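Local coordinates for endo-pectate lyase (Erwinia chrysanthemi, PDB 3B4N), which cleaves the alpha-1,4-linked galacturonan backbone of pectate by calcium-dependent elimination, and probably acts on highly methylated pectins too, at residues A[280-286]-A[308-314]. Residue numbers count along the deposited sequence, not the author numbering.
Sequences IAGVNRN and VCEEFKG
Strands 281-284 and 309-313 run parallel, their short axes 4.7 Å apart at closest and twisted by -32°. Ala281 pairs with Cys309, Gly282 with Glu310, Val283 with Glu311 and Asn284 with Phe312. Ile280 precedes the first strand where the chain turns a corner, and Val308 is the last loop residue before the second. Ala281 N donates to Val308 O (2.8 Å), Glu310 N to Ala281 O (2.9 Å), Val283 N to Glu310 O (3.0 Å), Phe312 N to Val283 O (2.8 Å) and Arg285 N to Phe312 O (3.0 Å), the zigzag of parallel strands. From Arg285 the chain enters a 3-10 segment, where Asn286 (chi1 p) reaches across to mimic a strand backbone: OD1 accepts from Gly314 N (2.7 Å), ND2 donates to Gly314 O (2.9 Å). Gly282 makes room for the Phe312 ring (chi1 m), with CE2 3.6 Å from Gly282 CA. On the other face, Val283 packs against Glu311, whose OE2 forms a salt bridge with Arg285 NH1 (2.9 Å) while OE1 is hydrogen-bonded to Thr331 OG1. These are successive rungs of the right-handed parallel beta-helix. Strand 246-253 flanks 281-284, antiparallel strand 323-327 flanks 309-313, and Val283 and Cys309 face the interior, where Cys309 is disulfide-bonded to Cys334 at the start of strand 334-336.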
ATOM      1  N   ILE A 280      13.746  -0.458  -0.006  1.00 10.15           N
ATOM      2  CA  ILE A 280      12.528   0.259   0.325  1.00  9.56           C
ATOM      3  C   ILE A 280      12.298   1.522  -0.508  1.00  9.64           C
ATOM      4  O   ILE A 280      11.286   1.626  -1.205  1.00  9.49           O
ATOM      5  CB  ILE A 280      12.503   0.613   1.838  1.00  9.64           C
ATOM      6  CG1 ILE A 280      12.574  -0.670   2.673  1.00 10.05           C
ATOM      7  CG2 ILE A 280      11.235   1.383   2.181  1.00 10.93           C
ATOM      8  CD1 ILE A 280      11.403  -1.615   2.467  1.00 11.60           C
ATOM      9  N   ALA A 281      13.249   2.451  -0.471  1.00  9.40           N
ATOM     10  CA  ALA A 281      13.107   3.720  -1.173  1.00  9.02           C
ATOM     11  C   ALA A 281      14.331   4.119  -1.970  1.00 10.21           C
ATOM     12  O   ALA A 281      15.458   3.845  -1.568  1.00 11.32           O
ATOM     13  CB  ALA A 281      12.799   4.811  -0.165  1.00 10.37           C
ATOM     14  N   GLY A 282      14.084   4.789  -3.091  1.00  9.09           N
ATOM     15  CA  GLY A 282      15.155   5.275  -3.944  1.00  9.97           C
ATOM     16  C   GLY A 282      14.957   6.758  -4.213  1.00  9.64           C
ATOM     17  O   GLY A 282      13.987   7.153  -4.870  1.00 10.64           O
ATOM     18  N   VAL A 283      15.873   7.576  -3.704  1.00 10.09           N
ATOM     19  CA  VAL A 283      15.809   9.025  -3.873  1.00 10.55           C
ATOM     20  C   VAL A 283      16.879   9.520  -4.833  1.00 10.78           C
ATOM     21  O   VAL A 283      17.981   8.972  -4.882  1.00 12.31           O
ATOM     22  CB  VAL A 283      16.005   9.778  -2.514  1.00 10.92           C
ATOM     23  CG1 VAL A 283      14.849   9.475  -1.574  1.00 11.08           C
ATOM     24  CG2 VAL A 283      17.329   9.389  -1.870  1.00 12.37           C
ATOM     25  N   ASN A 284      16.540  10.540  -5.617  1.00 10.46           N
ATOM     26  CA  ASN A 284      17.524  11.145  -6.520  1.00 10.10           C
ATOM     27  C   ASN A 284      18.066  12.301  -5.687  1.00 10.75           C
ATOM     28  O   ASN A 284      17.442  13.366  -5.600  1.00 12.31           O
ATOM     29  CB  ASN A 284      16.854  11.691  -7.782  1.00 10.84           C
ATOM     30  CG  ASN A 284      16.214  10.616  -8.606  1.00 11.40           C
ATOM     31  OD1 ASN A 284      16.774   9.531  -8.776  1.00 11.46           O
ATOM     32  ND2 ASN A 284      15.034  10.909  -9.140  1.00 12.42           N
ATOM     33  N   ARG A 285      19.222  12.112  -5.059  1.00 11.54           N
ATOM     34  CA  ARG A 285      19.728  13.177  -4.209  1.00 12.87           C
ATOM     35  C   ARG A 285      20.098  14.453  -4.948  1.00 13.26           C
ATOM     36  O   ARG A 285      20.031  15.536  -4.372  1.00 14.09           O
ATOM     37  CB  ARG A 285      20.898  12.684  -3.361  1.00 13.89           C
ATOM     38  CG  ARG A 285      22.193  12.486  -4.095  1.00 14.11           C
ATOM     39  CD  ARG A 285      23.217  11.929  -3.125  1.00 16.48           C
ATOM     40  NE  ARG A 285      24.556  11.919  -3.695  1.00 15.86           N
ATOM     41  CZ  ARG A 285      25.535  11.118  -3.286  1.00 16.28           C
ATOM     42  NH1 ARG A 285      25.325  10.251  -2.300  1.00 14.74           N
ATOM     43  NH2 ARG A 285      26.726  11.179  -3.874  1.00 15.56           N
ATOM     44  N   ASN A 286      20.469  14.339  -6.221  1.00 13.74           N
ATOM     45  CA  ASN A 286      20.824  15.530  -6.988  1.00 13.56           C
ATOM     46  C   ASN A 286      19.616  16.419  -7.293  1.00 14.79           C
ATOM     47  O   ASN A 286      19.777  17.588  -7.645  1.00 14.24           O
ATOM     48  CB  ASN A 286      21.529  15.133  -8.292  1.00 13.29           C
ATOM     49  CG  ASN A 286      20.667  14.257  -9.177  1.00 14.88           C
ATOM     50  OD1 ASN A 286      20.123  13.247  -8.728  1.00 14.33           O
ATOM     51  ND2 ASN A 286      20.535  14.639 -10.444  1.00 15.29           N
ATOM     52  N   VAL A 308      17.310  -0.019   3.158  1.00 11.85           N
ATOM     53  CA  VAL A 308      16.081   0.759   3.258  1.00 11.66           C
ATOM     54  C   VAL A 308      16.092   1.947   2.300  1.00 12.03           C
ATOM     55  O   VAL A 308      15.442   1.900   1.255  1.00 13.94           O
ATOM     56  CB  VAL A 308      15.852   1.180   4.731  1.00 10.78           C
ATOM     57  CG1 VAL A 308      14.602   2.035   4.865  1.00 11.01           C
ATOM     58  CG2 VAL A 308      15.713  -0.084   5.583  1.00 13.28           C
ATOM     59  N   CYS A 309      16.843   2.990   2.617  1.00 12.46           N
ATOM     60  CA  CYS A 309      16.893   4.158   1.738  1.00 11.42           C
ATOM     61  C   CYS A 309      18.183   4.162   0.942  1.00 12.00           C
ATOM     62  O   CYS A 309      19.269   4.070   1.508  1.00 11.38           O
ATOM     63  CB  CYS A 309      16.797   5.436   2.566  1.00 12.54           C
ATOM     64  SG  CYS A 309      16.616   6.999   1.639  1.00 14.56           S
ATOM     65  N   GLU A 310      18.066   4.251  -0.375  1.00 10.59           N
ATOM     66  CA  GLU A 310      19.244   4.285  -1.231  1.00 11.70           C
ATOM     67  C   GLU A 310      19.247   5.578  -2.018  1.00 11.26           C
ATOM     68  O   GLU A 310      18.197   6.041  -2.479  1.00 10.60           O
ATOM     69  CB  GLU A 310      19.259   3.090  -2.190  1.00 11.95           C
ATOM     70  CG  GLU A 310      19.360   1.744  -1.477  1.00 14.91           C
ATOM     71  CD  GLU A 310      19.401   0.572  -2.428  1.00 16.53           C
ATOM     72  OE1 GLU A 310      18.583   0.534  -3.368  1.00 18.20           O
ATOM     73  OE2 GLU A 310      20.255  -0.319  -2.231  1.00 19.05           O
ATOM     74  N   GLU A 311      20.430   6.169  -2.150  1.00 11.20           N
ATOM     75  CA  GLU A 311      20.597   7.416  -2.892  1.00 10.66           C
ATOM     76  C   GLU A 311      21.082   7.126  -4.304  1.00 10.40           C
ATOM     77  O   GLU A 311      21.913   6.238  -4.515  1.00 11.17           O
ATOM     78  CB  GLU A 311      21.580   8.337  -2.166  1.00 11.00           C
ATOM     79  CG  GLU A 311      20.971   8.925  -0.899  1.00 12.40           C
ATOM     80  CD  GLU A 311      21.899   9.827  -0.111  1.00 14.11           C
ATOM     81  OE1 GLU A 311      21.421  10.419   0.878  1.00 14.22           O
ATOM     82  OE2 GLU A 311      23.094   9.949  -0.459  1.00 14.79           O
ATOM     83  N   PHE A 312      20.521   7.867  -5.258  1.00  9.51           N
ATOM     84  CA  PHE A 312      20.836   7.734  -6.681  1.00 10.17           C
ATOM     85  C   PHE A 312      21.023   9.105  -7.292  1.00 10.16           C
ATOM     86  O   PHE A 312      20.716  10.124  -6.677  1.00 10.13           O
ATOM     87  CB  PHE A 312      19.661   7.123  -7.443  1.00  9.81           C
ATOM     88  CG  PHE A 312      19.335   5.716  -7.073  1.00 10.25           C
ATOM     89  CD1 PHE A 312      19.808   4.657  -7.840  1.00 11.65           C
ATOM     90  CD2 PHE A 312      18.510   5.448  -5.985  1.00 10.83           C
ATOM     91  CE1 PHE A 312      19.466   3.349  -7.537  1.00 10.76           C
ATOM     92  CE2 PHE A 312      18.160   4.143  -5.668  1.00 11.51           C
ATOM     93  CZ  PHE A 312      18.636   3.087  -6.444  1.00 11.83           C
ATOM     94  N   LYS A 313      21.503   9.105  -8.532  1.00 12.23           N
ATOM     95  CA  LYS A 313      21.637  10.330  -9.298  1.00 12.66           C
ATOM     96  C   LYS A 313      20.549  10.187 -10.354  1.00 13.19           C
ATOM     97  O   LYS A 313      20.540   9.211 -11.102  1.00 13.22           O
ATOM     98  CB  LYS A 313      22.991  10.425 -10.004  1.00 13.88           C
ATOM     99  CG  LYS A 313      23.169  11.748 -10.759  1.00 16.84           C
ATOM    100  CD  LYS A 313      24.395  11.733 -11.669  1.00 19.41           C
ATOM    101  CE  LYS A 313      24.168  10.849 -12.880  1.00 21.50           C
ATOM    102  NZ  LYS A 313      25.331  10.875 -13.820  1.00 24.42           N
ATOM    103  N   GLY A 314      19.612  11.127 -10.387  1.00 12.10           N
ATOM    104  CA  GLY A 314      18.554  11.078 -11.380  1.00 12.69           C
ATOM    105  C   GLY A 314      18.973  11.842 -12.626  1.00 13.26           C
ATOM    106  O   GLY A 314      19.841  12.710 -12.557  1.00 14.56           O
TER
HETATM  107  O   HOH W   1      16.178   1.747  -3.450  1.00 18.88           O
HETATM  108  O   HOH W   2      18.081   7.756 -10.411  1.00 12.84           O